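Local coordinates for thymidylate synthase thyX (PDB 3N3Y), which is an FAD-dependent thymidylate synthase that makes dTMP from dUMP, probably taking the methylene carbon from methylenetetrahydrofolate and reducing equivalents from NADPH, at the interface of chains A and B and the interface of chains A and C. Residues are numbered along the deposited sequence; one frame, centred on the assembly and turned at random. Chains: chain A/B/C, Thymidylate synthase thyX.

Contact 1: the interface of chains A and B. Residues chain A 139, 143, 153, 156-157; chain B 128-129, 132-133, 159.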
ATOM      1  N   ASN A 139      26.570   8.661  28.673  1.00 30.12           N
ATOM      2  CA  ASN A 139      26.272   7.330  29.213  1.00 31.11           C
ATOM      3  C   ASN A 139      26.293   6.227  28.153  1.00 33.47           C
ATOM      4  O   ASN A 139      26.804   5.131  28.406  1.00 30.41           O
ATOM      5  CB  ASN A 139      24.954   7.319  29.978  1.00 30.10           C
ATOM      6  CG  ASN A 139      25.069   8.022  31.320  1.00 33.08           C
ATOM      7  OD1 ASN A 139      24.089   8.528  31.873  1.00 35.22           O
ATOM      8  ND2 ASN A 139      26.272   8.070  31.836  1.00 24.17           N
ATOM      9  N   LEU A 143      28.749   2.881  27.946  1.00 37.61           N
ATOM     10  CA  LEU A 143      28.267   1.505  27.826  1.00 38.97           C
ATOM     11  C   LEU A 143      29.016   0.759  26.742  1.00 40.11           C
ATOM     12  O   LEU A 143      29.420  -0.390  26.923  1.00 39.72           O
ATOM     13  CB  LEU A 143      26.774   1.465  27.504  1.00 38.61           C
ATOM     14  CG  LEU A 143      25.829   1.971  28.597  1.00 38.68           C
ATOM     15  CD1 LEU A 143      24.403   2.086  28.042  1.00 30.49           C
ATOM     16  CD2 LEU A 143      25.881   1.079  29.828  1.00 28.49           C
ATOM     17  N   LEU A 153      21.772  -4.167  23.076  1.00 28.85           N
ATOM     18  CA  LEU A 153      21.424  -3.849  24.453  1.00 32.12           C
ATOM     19  C   LEU A 153      21.674  -2.379  24.711  1.00 29.90           C
ATOM     20  O   LEU A 153      20.862  -1.693  25.333  1.00 30.87           O
ATOM     21  CB  LEU A 153      22.264  -4.671  25.450  1.00 29.08           C
ATOM     22  CG  LEU A 153      22.135  -6.191  25.374  1.00 35.99           C
ATOM     23  CD1 LEU A 153      23.062  -6.860  26.386  1.00 33.01           C
ATOM     24  CD2 LEU A 153      20.684  -6.630  25.576  1.00 27.71           C
ATOM     25  N   TYR A 156      19.182   0.707  23.972  1.00 29.36           N
ATOM     26  CA  TYR A 156      18.143   1.049  24.949  1.00 30.38           C
ATOM     27  C   TYR A 156      18.420   2.327  25.744  1.00 31.12           C
ATOM     28  O   TYR A 156      17.498   2.954  26.264  1.00 31.56           O
ATOM     29  CB  TYR A 156      17.867  -0.138  25.888  1.00 26.27           C
ATOM     30  CG  TYR A 156      17.029  -1.156  25.167  1.00 30.33           C
ATOM     31  CD1 TYR A 156      17.608  -2.018  24.236  1.00 33.77           C
ATOM     32  CD2 TYR A 156      15.645  -1.209  25.347  1.00 26.70           C
ATOM     33  CE1 TYR A 156      16.839  -2.931  23.516  1.00 30.87           C
ATOM     34  CE2 TYR A 156      14.866  -2.117  24.631  1.00 27.30           C
ATOM     35  CZ  TYR A 156      15.474  -2.976  23.712  1.00 32.82           C
ATOM     36  OH  TYR A 156      14.724  -3.894  22.983  1.00 34.69           O
ATOM     37  N   ALA A 157      19.680   2.731  25.812  1.00 24.67           N
ATOM     38  CA  ALA A 157      20.038   3.942  26.541  1.00 28.42           C
ATOM     39  C   ALA A 157      20.124   5.172  25.633  1.00 28.24           C
ATOM     40  O   ALA A 157      20.407   6.259  26.087  1.00 29.32           O
ATOM     41  CB  ALA A 157      21.354   3.738  27.263  1.00 26.36           C
TER
ATOM     42  N   LYS B 128      23.738  -2.575  33.720  1.00 33.23           N
ATOM     43  CA  LYS B 128      24.354  -1.289  33.441  1.00 33.26           C
ATOM     44  C   LYS B 128      23.509  -0.452  32.472  1.00 36.15           C
ATOM     45  O   LYS B 128      23.351   0.755  32.657  1.00 31.95           O
ATOM     46  CB  LYS B 128      25.759  -1.493  32.875  1.00 37.90           C
ATOM     47  CG  LYS B 128      26.802  -1.858  33.923  1.00 39.74           C
ATOM     48  CD  LYS B 128      27.763  -2.901  33.387  1.00 48.64           C
ATOM     49  CE  LYS B 128      29.172  -2.694  33.931  1.00 54.69           C
ATOM     50  NZ  LYS B 128      29.181  -2.500  35.409  1.00 56.07           N
ATOM     51  N   VAL B 129      22.975  -1.104  31.441  1.00 31.91           N
ATOM     52  CA  VAL B 129      22.119  -0.435  30.477  1.00 30.66           C
ATOM     53  C   VAL B 129      20.894   0.141  31.185  1.00 34.20           C
ATOM     54  O   VAL B 129      20.576   1.333  31.050  1.00 31.89           O
ATOM     55  CB  VAL B 129      21.676  -1.396  29.351  1.00 29.65           C
ATOM     56  CG1 VAL B 129      20.622  -0.743  28.492  1.00 29.31           C
ATOM     57  CG2 VAL B 129      22.881  -1.839  28.503  1.00 24.52           C
ATOM     58  N   MET B 132      21.543   3.265  33.152  1.00 29.73           N
ATOM     59  CA  MET B 132      21.602   4.440  32.273  1.00 28.25           C
ATOM     60  C   MET B 132      20.214   4.885  31.796  1.00 29.39           C
ATOM     61  O   MET B 132      19.928   6.086  31.704  1.00 29.52           O
ATOM     62  CB  MET B 132      22.492   4.153  31.067  1.00 30.53           C
ATOM     63  CG  MET B 132      23.876   3.613  31.436  1.00 28.74           C
ATOM     64  SD  MET B 132      24.751   4.709  32.570  1.00 40.76           S
ATOM     65  CE  MET B 132      26.478   4.388  32.143  1.00 39.41           C
ATOM     66  N   SER B 133      19.352   3.918  31.493  1.00 27.09           N
ATOM     67  CA  SER B 133      17.984   4.236  31.091  1.00 29.17           C
ATOM     68  C   SER B 133      17.303   5.023  32.187  1.00 27.16           C
ATOM     69  O   SER B 133      16.634   6.012  31.919  1.00 28.70           O
ATOM     70  CB  SER B 133      17.159   2.974  30.766  1.00 30.24           C
ATOM     71  OG  SER B 133      17.543   2.417  29.523  1.00 30.26           O
ATOM     72  N   PRO B 159      14.898   8.441  26.402  1.00 31.52           N
ATOM     73  CA  PRO B 159      15.609   7.222  25.994  1.00 27.67           C
ATOM     74  C   PRO B 159      14.713   6.256  25.234  1.00 28.13           C
ATOM     75  O   PRO B 159      13.506   6.176  25.466  1.00 28.27           O
ATOM     76  CB  PRO B 159      16.020   6.592  27.333  1.00 24.98           C
ATOM     77  CG  PRO B 159      14.921   6.965  28.247  1.00 25.04           C
ATOM     78  CD  PRO B 159      14.492   8.378  27.817  1.00 25.88           C
TER
HETATM   79  O   HOH W   1      21.534   7.992  30.505  1.00 28.31           O
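B:Met132 lies against A:Asn139 and A:Leu143, an example of a flexible thioether fitted to two dissimilar neighbours. Apolar contact dominates. Bent at its second torsion (chi2 -56°), the methionine carries SD over the flat of the amide, 3.6 Å from A:Asn139 CG and nearly as close to the amide's other heavy atoms. The A:Leu143 side chain runs past in the opposite direction, and both its methyls touch the methionine, CD2 coming to 3.6 Å from B:Met132 CG. The methyl of A:Ala157 meets the root of the same side chain, CB to CB at 4.0 Å. At the other end of the patch, B:Val129 points CG1 at the A:Leu153 carbonyl and at A:Tyr156 CB, 3.8 Å from the latter.

Polar contacts are sparse. Water 1 bridges the chains, 2.9 Å from A:Asn139 OD1 and 2.8 Å from the B:Met132 carbonyl O. The hydroxyl of B:Ser133 adds a weak hydrogen bond, OG to A:Tyr156 O at 3.3 Å.

In the fold, helix 127-145 of chain B presents one flank to the same helix of chain A and to the short segments 151-154 and 155-157, in an interface whose two-fold symmetry repeats the arrangement with chains exchanged.

Contact 2: the interface of chains A and C. Residues chain A 64, 66, 87-89, 167-169; chain C 21, 25, 61-62.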
ATOM      1  N   TYR A  64       8.702  10.014  -9.384  1.00 27.20           N
ATOM      2  CA  TYR A  64       9.376   9.409  -8.246  1.00 29.04           C
ATOM      3  C   TYR A  64      10.637  10.187  -7.863  1.00 29.87           C
ATOM      4  O   TYR A  64      11.404  10.596  -8.725  1.00 30.45           O
ATOM      5  CB  TYR A  64       9.813   8.008  -8.630  1.00 28.89           C
ATOM      6  CG  TYR A  64       9.959   7.048  -7.478  1.00 32.40           C
ATOM      7  CD1 TYR A  64       8.927   6.876  -6.561  1.00 29.56           C
ATOM      8  CD2 TYR A  64      11.119   6.281  -7.326  1.00 32.10           C
ATOM      9  CE1 TYR A  64       9.046   5.984  -5.513  1.00 31.58           C
ATOM     10  CE2 TYR A  64      11.253   5.377  -6.277  1.00 30.54           C
ATOM     11  CZ  TYR A  64      10.204   5.229  -5.375  1.00 34.71           C
ATOM     12  OH  TYR A  64      10.303   4.327  -4.335  1.00 34.27           O
ATOM     13  N   ASN A  66      14.198  10.189  -5.450  1.00 28.74           N
ATOM     14  CA  ASN A  66      15.174   9.586  -4.551  1.00 25.92           C
ATOM     15  C   ASN A  66      15.976  10.629  -3.770  1.00 32.49           C
ATOM     16  O   ASN A  66      16.800  11.340  -4.336  1.00 35.60           O
ATOM     17  CB  ASN A  66      16.141   8.708  -5.334  1.00 26.88           C
ATOM     18  CG  ASN A  66      15.435   7.796  -6.310  1.00 33.71           C
ATOM     19  OD1 ASN A  66      15.316   8.111  -7.494  1.00 33.27           O
ATOM     20  ND2 ASN A  66      14.951   6.656  -5.816  1.00 28.54           N
ATOM     21  N   SER A  87       9.536   4.536   0.482  1.00 28.35           N
ATOM     22  CA  SER A  87      10.586   3.550   0.686  1.00 28.11           C
ATOM     23  C   SER A  87      11.723   4.189   1.477  1.00 29.00           C
ATOM     24  O   SER A  87      12.158   5.290   1.155  1.00 29.83           O
ATOM     25  CB  SER A  87      11.110   3.054  -0.656  1.00 30.04           C
ATOM     26  OG  SER A  87      10.056   2.548  -1.433  1.00 34.03           O
ATOM     27  N   LEU A  88      12.188   3.500   2.515  1.00 28.00           N
ATOM     28  CA  LEU A  88      13.256   4.003   3.377  1.00 27.10           C
ATOM     29  C   LEU A  88      14.347   2.959   3.502  1.00 27.43           C
ATOM     30  O   LEU A  88      14.046   1.775   3.663  1.00 28.32           O
ATOM     31  CB  LEU A  88      12.740   4.254   4.787  1.00 22.19           C
ATOM     32  CG  LEU A  88      11.603   5.221   4.990  1.00 28.75           C
ATOM     33  CD1 LEU A  88      10.285   4.563   4.632  1.00 31.75           C
ATOM     34  CD2 LEU A  88      11.607   5.702   6.423  1.00 26.03           C
ATOM     35  N   SER A  89      15.602   3.398   3.452  1.00 23.85           N
ATOM     36  CA  SER A  89      16.724   2.592   3.926  1.00 26.32           C
ATOM     37  C   SER A  89      17.502   3.419   4.949  1.00 28.08           C
ATOM     38  O   SER A  89      18.068   4.462   4.632  1.00 26.07           O
ATOM     39  CB  SER A  89      17.636   2.143   2.780  1.00 31.46           C
ATOM     40  OG  SER A  89      16.914   1.452   1.772  1.00 29.15           O
ATOM     41  N   ALA A 167      18.304   6.874   3.048  1.00 26.79           N
ATOM     42  CA  ALA A 167      17.788   7.081   1.712  1.00 26.15           C
ATOM     43  C   ALA A 167      16.263   6.993   1.802  1.00 27.62           C
ATOM     44  O   ALA A 167      15.698   6.070   2.410  1.00 27.16           O
ATOM     45  CB  ALA A 167      18.347   6.046   0.753  1.00 27.82           C
ATOM     46  N   TYR A 168      15.603   7.972   1.214  1.00 24.96           N
ATOM     47  CA  TYR A 168      14.160   8.056   1.252  1.00 26.39           C
ATOM     48  C   TYR A 168      13.652   8.224  -0.177  1.00 27.57           C
ATOM     49  O   TYR A 168      14.028   9.171  -0.854  1.00 28.33           O
ATOM     50  CB  TYR A 168      13.755   9.266   2.101  1.00 25.48           C
ATOM     51  CG  TYR A 168      12.286   9.369   2.430  1.00 23.82           C
ATOM     52  CD1 TYR A 168      11.667   8.413   3.234  1.00 28.20           C
ATOM     53  CD2 TYR A 168      11.519  10.438   1.971  1.00 25.59           C
ATOM     54  CE1 TYR A 168      10.327   8.506   3.548  1.00 27.61           C
ATOM     55  CE2 TYR A 168      10.177  10.547   2.298  1.00 26.36           C
ATOM     56  CZ  TYR A 168       9.589   9.568   3.080  1.00 26.38           C
ATOM     57  OH  TYR A 168       8.265   9.644   3.401  1.00 28.78           O
ATOM     58  N   SER A 169      12.798   7.318  -0.639  1.00 25.76           N
ATOM     59  CA  SER A 169      12.217   7.457  -1.975  1.00 26.13           C
ATOM     60  C   SER A 169      10.710   7.541  -1.897  1.00 29.38           C
ATOM     61  O   SER A 169      10.070   6.806  -1.144  1.00 30.69           O
ATOM     62  CB  SER A 169      12.628   6.298  -2.882  1.00 29.79           C
ATOM     63  OG  SER A 169      14.032   6.293  -3.042  1.00 32.06           O
TER
ATOM     64  N   ILE C  21      21.653   4.392  -7.239  1.00 37.70           N
ATOM     65  CA  ILE C  21      20.660   4.797  -6.258  1.00 37.79           C
ATOM     66  C   ILE C  21      20.394   3.658  -5.262  1.00 39.05           C
ATOM     67  O   ILE C  21      20.359   3.878  -4.049  1.00 42.31           O
ATOM     68  CB  ILE C  21      19.338   5.235  -6.910  1.00 36.64           C
ATOM     69  CG1 ILE C  21      19.538   6.540  -7.688  1.00 35.70           C
ATOM     70  CG2 ILE C  21      18.250   5.405  -5.837  1.00 34.78           C
ATOM     71  CD1 ILE C  21      19.998   7.714  -6.818  1.00 39.19           C
ATOM     72  N   ALA C  25      21.617   3.181  -1.180  1.00 34.54           N
ATOM     73  CA  ALA C  25      20.674   2.890  -0.109  1.00 35.06           C
ATOM     74  C   ALA C  25      21.199   1.754   0.761  1.00 34.47           C
ATOM     75  O   ALA C  25      21.324   1.898   1.972  1.00 36.29           O
ATOM     76  CB  ALA C  25      19.301   2.559  -0.666  1.00 32.24           C
ATOM     77  N   GLU C  61      13.092  -1.261  -3.770  1.00 26.98           N
ATOM     78  CA  GLU C  61      12.018  -0.305  -3.948  1.00 25.39           C
ATOM     79  C   GLU C  61      12.494   1.066  -4.393  1.00 31.31           C
ATOM     80  O   GLU C  61      11.695   1.856  -4.894  1.00 33.05           O
ATOM     81  CB  GLU C  61      11.246  -0.139  -2.654  1.00 26.97           C
ATOM     82  CG  GLU C  61      10.523  -1.381  -2.191  1.00 30.05           C
ATOM     83  CD  GLU C  61       9.835  -1.177  -0.848  1.00 32.79           C
ATOM     84  OE1 GLU C  61       9.727  -0.018  -0.405  1.00 34.55           O
ATOM     85  OE2 GLU C  61       9.396  -2.171  -0.234  1.00 34.82           O
ATOM     86  N   HIS C  62      13.772   1.374  -4.182  1.00 27.98           N
ATOM     87  CA  HIS C  62      14.312   2.665  -4.618  1.00 28.58           C
ATOM     88  C   HIS C  62      14.442   2.753  -6.158  1.00 29.20           C
ATOM     89  O   HIS C  62      14.360   3.838  -6.727  1.00 26.73           O
ATOM     90  CB  HIS C  62      15.648   2.962  -3.923  1.00 30.38           C
ATOM     91  CG  HIS C  62      15.541   3.081  -2.431  1.00 30.87           C
ATOM     92  ND1 HIS C  62      14.999   4.184  -1.805  1.00 29.75           N
ATOM     93  CD2 HIS C  62      15.896   2.228  -1.442  1.00 26.51           C
ATOM     94  CE1 HIS C  62      15.022   4.006  -0.499  1.00 27.18           C
ATOM     95  NE2 HIS C  62      15.565   2.827  -0.252  1.00 32.38           N
TER
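C:His62 is held edgewise between two serine hydroxyls of chain A, showing how a buried imidazole can use both nitrogens to dock the end of a 3-10 helix on a sheet. A:Ser169 OG bonds ND1 of C:His62 at 2.6 Å, and A:Ser89 OG bonds NE2 of C:His62 at 2.8 Å, which together should fix the ring's rotation. A:Asn66 serves both shells: its ND2 donates to A:Ser169 OG, positioning that hydroxyl, and, at 3.0 Å, to the C:His62 carbonyl O.

The tight region continues to C:Glu61. A:Tyr64 OH donates to the C:Glu61 carbonyl O at 2.9 Å, from 36° above the carbonyl plane. The C:Glu61 chain runs extended beyond CG (chi2 177°) and carries its carboxylate to A:Ser87, whose OG donates to C:Glu61 OE1 at 2.8 Å on the anti lone pair, away from the other oxygen.

Looser apolar contact borders this network. C:Ile21 rests its CG2 methyl 3.7 Å from A:Asn66 CG, while C:Ala25 CB sits 3.9 Å from A:Ala167 CB and also touches A:Ser89, with no hydrogen bond among these pairs.

By pinning the end of 3-10 helix 54-62 to three strands of a neighbouring subunit, the contact likely steadies an FAD site that includes C:Glu61 and is built from three monomers.

Contact 3: the interface of chains A and B. Residues chain A 74, 78, 155, 158-160; chain B 74, 158-160.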
ATOM      1  N   ARG A  74      16.301  10.523  15.645  1.00 26.52           N
ATOM      2  CA  ARG A  74      15.530   9.282  15.726  1.00 26.72           C
ATOM      3  C   ARG A  74      14.073   9.583  16.051  1.00 27.78           C
ATOM      4  O   ARG A  74      13.164   8.885  15.576  1.00 27.51           O
ATOM      5  CB  ARG A  74      16.089   8.339  16.796  1.00 27.90           C
ATOM      6  CG  ARG A  74      17.550   7.980  16.635  1.00 34.09           C
ATOM      7  CD  ARG A  74      17.754   6.671  15.917  1.00 34.02           C
ATOM      8  NE  ARG A  74      17.190   5.545  16.656  1.00 36.35           N
ATOM      9  CZ  ARG A  74      17.107   4.310  16.167  1.00 42.15           C
ATOM     10  NH1 ARG A  74      17.551   4.046  14.935  1.00 37.09           N
ATOM     11  NH2 ARG A  74      16.562   3.335  16.895  1.00 42.58           N
ATOM     12  N   GLN A  78      10.792   8.435  13.854  1.00 28.90           N
ATOM     13  CA  GLN A  78       9.571   7.772  14.332  1.00 29.25           C
ATOM     14  C   GLN A  78       8.365   8.275  13.557  1.00 28.16           C
ATOM     15  O   GLN A  78       7.494   7.493  13.181  1.00 28.86           O
ATOM     16  CB  GLN A  78       9.329   8.042  15.831  1.00 33.35           C
ATOM     17  CG  GLN A  78      10.256   7.349  16.820  1.00 32.03           C
ATOM     18  CD  GLN A  78       9.769   5.951  17.196  1.00 36.41           C
ATOM     19  OE1 GLN A  78       8.929   5.356  16.507  1.00 37.52           O
ATOM     20  NE2 GLN A  78      10.291   5.428  18.289  1.00 33.52           N
ATOM     21  N   LYS A 155      21.648   0.169  22.719  1.00 30.77           N
ATOM     22  CA  LYS A 155      20.690   1.062  22.052  1.00 30.33           C
ATOM     23  C   LYS A 155      19.482   1.479  22.926  1.00 28.81           C
ATOM     24  O   LYS A 155      18.859   2.496  22.660  1.00 34.10           O
ATOM     25  CB  LYS A 155      20.226   0.477  20.704  1.00 32.50           C
ATOM     26  CG  LYS A 155      19.321  -0.744  20.832  1.00 34.87           C
ATOM     27  CD  LYS A 155      19.069  -1.417  19.486  1.00 32.74           C
ATOM     28  CE  LYS A 155      17.720  -1.007  18.880  1.00 33.63           C
ATOM     29  NZ  LYS A 155      17.703   0.413  18.431  1.00 37.43           N
ATOM     30  N   MET A 158      19.900   4.992  24.343  1.00 26.15           N
ATOM     31  CA  MET A 158      20.102   6.069  23.394  1.00 27.25           C
ATOM     32  C   MET A 158      18.960   7.102  23.428  1.00 28.73           C
ATOM     33  O   MET A 158      17.788   6.739  23.480  1.00 26.38           O
ATOM     34  CB  MET A 158      20.261   5.461  22.004  1.00 30.82           C
ATOM     35  CG  MET A 158      20.342   6.432  20.858  1.00 33.23           C
ATOM     36  SD  MET A 158      20.599   5.517  19.325  1.00 40.97           S
ATOM     37  CE  MET A 158      19.167   4.444  19.345  1.00 34.11           C
ATOM     38  N   PRO A 159      19.301   8.401  23.402  1.00 25.85           N
ATOM     39  CA  PRO A 159      18.252   9.422  23.403  1.00 26.56           C
ATOM     40  C   PRO A 159      17.634   9.566  22.008  1.00 30.52           C
ATOM     41  O   PRO A 159      18.282   9.259  21.001  1.00 31.07           O
ATOM     42  CB  PRO A 159      19.023  10.689  23.763  1.00 24.28           C
ATOM     43  CG  PRO A 159      20.312  10.505  23.044  1.00 24.85           C
ATOM     44  CD  PRO A 159      20.635   9.008  23.252  1.00 27.91           C
ATOM     45  N   GLU A 160      16.400  10.041  21.947  1.00 28.82           N
ATOM     46  CA  GLU A 160      15.726  10.230  20.661  1.00 31.12           C
ATOM     47  C   GLU A 160      16.363  11.312  19.789  1.00 26.10           C
ATOM     48  O   GLU A 160      16.138  11.339  18.590  1.00 31.14           O
ATOM     49  CB  GLU A 160      14.247  10.545  20.869  1.00 31.40           C
ATOM     50  CG  GLU A 160      13.525   9.501  21.675  1.00 36.70           C
ATOM     51  CD  GLU A 160      12.496   8.763  20.855  1.00 44.79           C
ATOM     52  OE1 GLU A 160      11.721   9.443  20.138  1.00 42.67           O
ATOM     53  OE2 GLU A 160      12.455   7.512  20.938  1.00 44.92           O
TER
ATOM     54  N   ARG B  74       9.988   2.308  22.708  1.00 23.00           N
ATOM     55  CA  ARG B  74      10.094   3.163  21.513  1.00 26.79           C
ATOM     56  C   ARG B  74      11.123   2.625  20.511  1.00 24.40           C
ATOM     57  O   ARG B  74      10.953   2.752  19.300  1.00 28.17           O
ATOM     58  CB  ARG B  74      10.482   4.590  21.903  1.00 30.96           C
ATOM     59  CG  ARG B  74       9.668   5.180  23.039  1.00 35.86           C
ATOM     60  CD  ARG B  74       8.534   6.046  22.517  1.00 37.92           C
ATOM     61  NE  ARG B  74       9.057   7.174  21.757  1.00 39.51           N
ATOM     62  CZ  ARG B  74       8.313   8.009  21.039  1.00 41.84           C
ATOM     63  NH1 ARG B  74       6.991   7.861  20.967  1.00 40.01           N
ATOM     64  NH2 ARG B  74       8.899   8.993  20.377  1.00 40.77           N
ATOM     65  N   MET B 158      14.518  11.908  25.676  1.00 26.87           N
ATOM     66  CA  MET B 158      13.883  10.659  26.059  1.00 25.93           C
ATOM     67  C   MET B 158      14.701   9.470  25.549  1.00 29.22           C
ATOM     68  O   MET B 158      15.169   9.488  24.415  1.00 29.37           O
ATOM     69  CB  MET B 158      12.459  10.629  25.508  1.00 26.15           C
ATOM     70  CG  MET B 158      11.745   9.310  25.622  1.00 32.19           C
ATOM     71  SD  MET B 158      10.001   9.460  25.185  1.00 37.44           S
ATOM     72  CE  MET B 158      10.071  10.103  23.511  1.00 39.28           C
ATOM     73  N   PRO B 159      14.898   8.441  26.402  1.00 31.52           N
ATOM     74  CA  PRO B 159      15.609   7.222  25.994  1.00 27.67           C
ATOM     75  C   PRO B 159      14.713   6.256  25.234  1.00 28.13           C
ATOM     76  O   PRO B 159      13.506   6.176  25.466  1.00 28.27           O
ATOM     77  CB  PRO B 159      16.020   6.592  27.333  1.00 24.98           C
ATOM     78  CG  PRO B 159      14.921   6.965  28.247  1.00 25.04           C
ATOM     79  CD  PRO B 159      14.492   8.378  27.817  1.00 25.88           C
ATOM     80  N   GLU B 160      15.314   5.490  24.343  1.00 29.26           N
ATOM     81  CA  GLU B 160      14.537   4.599  23.503  1.00 30.59           C
ATOM     82  C   GLU B 160      13.903   3.432  24.269  1.00 26.31           C
ATOM     83  O   GLU B 160      13.013   2.741  23.746  1.00 27.86           O
ATOM     84  CB  GLU B 160      15.363   4.147  22.295  1.00 35.67           C
ATOM     85  CG  GLU B 160      15.592   5.291  21.286  1.00 36.99           C
ATOM     86  CD  GLU B 160      15.590   4.834  19.823  1.00 46.47           C
ATOM     87  OE1 GLU B 160      15.612   3.602  19.575  1.00 44.44           O
ATOM     88  OE2 GLU B 160      15.568   5.712  18.920  1.00 48.76           O
TER
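Two antiparallel loops meet around the two-fold axis, each sending a glutamate to the other subunit's arginine, so that A:Arg74 with B:Glu160 and B:Arg74 with A:Glu160 tie the dimer within the homotetramer. The pairs illustrate how symmetric contacts can differ in detail. A:Arg74 grips B:Glu160 side-on with two nitrogens: NE to OE2 at 2.8 Å and NH2 to OE1 at 2.9 Å, the latter on the syn side and almost straight (171° at the hydrogen). In the twin, B:Arg74 NH2 meets A:Glu160 OE1 at 2.9 Å from above the carboxylate, whose plane is turned 44° from the guanidinium.

A:Arg74 reaches its partner through a chain turned about its CB-CG bond (chi2 -96°) and again about CG-CD. A:Lys155 NZ adds a longer salt bridge, 4.0 Å from B:Glu160 OE1, and A:Met158 CE lies against the same carboxylate. Reciprocal backbone bonds, B:Glu160 N to A:Met158 O at 2.9 Å and A:Glu160 N to B:Met158 O at 2.8 Å, frame the bridge between A:Pro159 and B:Pro159. A:Gln78 NE2 also donates to B:Arg74 O, at 2.9 Å.

Because A:Arg74 and A:Lys155 both bind dUMP, the other subunit's carboxylate may hold the A:Arg74 side chain in place for the nucleotide, with a looser influence on A:Lys155.

Contact 1 and contact 3 belong to one A–B interface, their C-alpha centres about 10 Å apart, and share B:Pro159; 3-10 helix 155-157 also supplies residues to both, so helix packing and the polar loop pairing are joined. Contact 2 joins chain A to chain C, its C-alpha centre about 31 Å from that of contact 1 and 23 Å from that of contact 3. The centres of contacts 2 and 3 each lie about 17 Å from A:Arg182, the predicted active-site residue, against 27 Å for contact 1. Chain A thus engages different partners through separate surfaces, as expected of a tetramer whose ligand sites are shared between subunits.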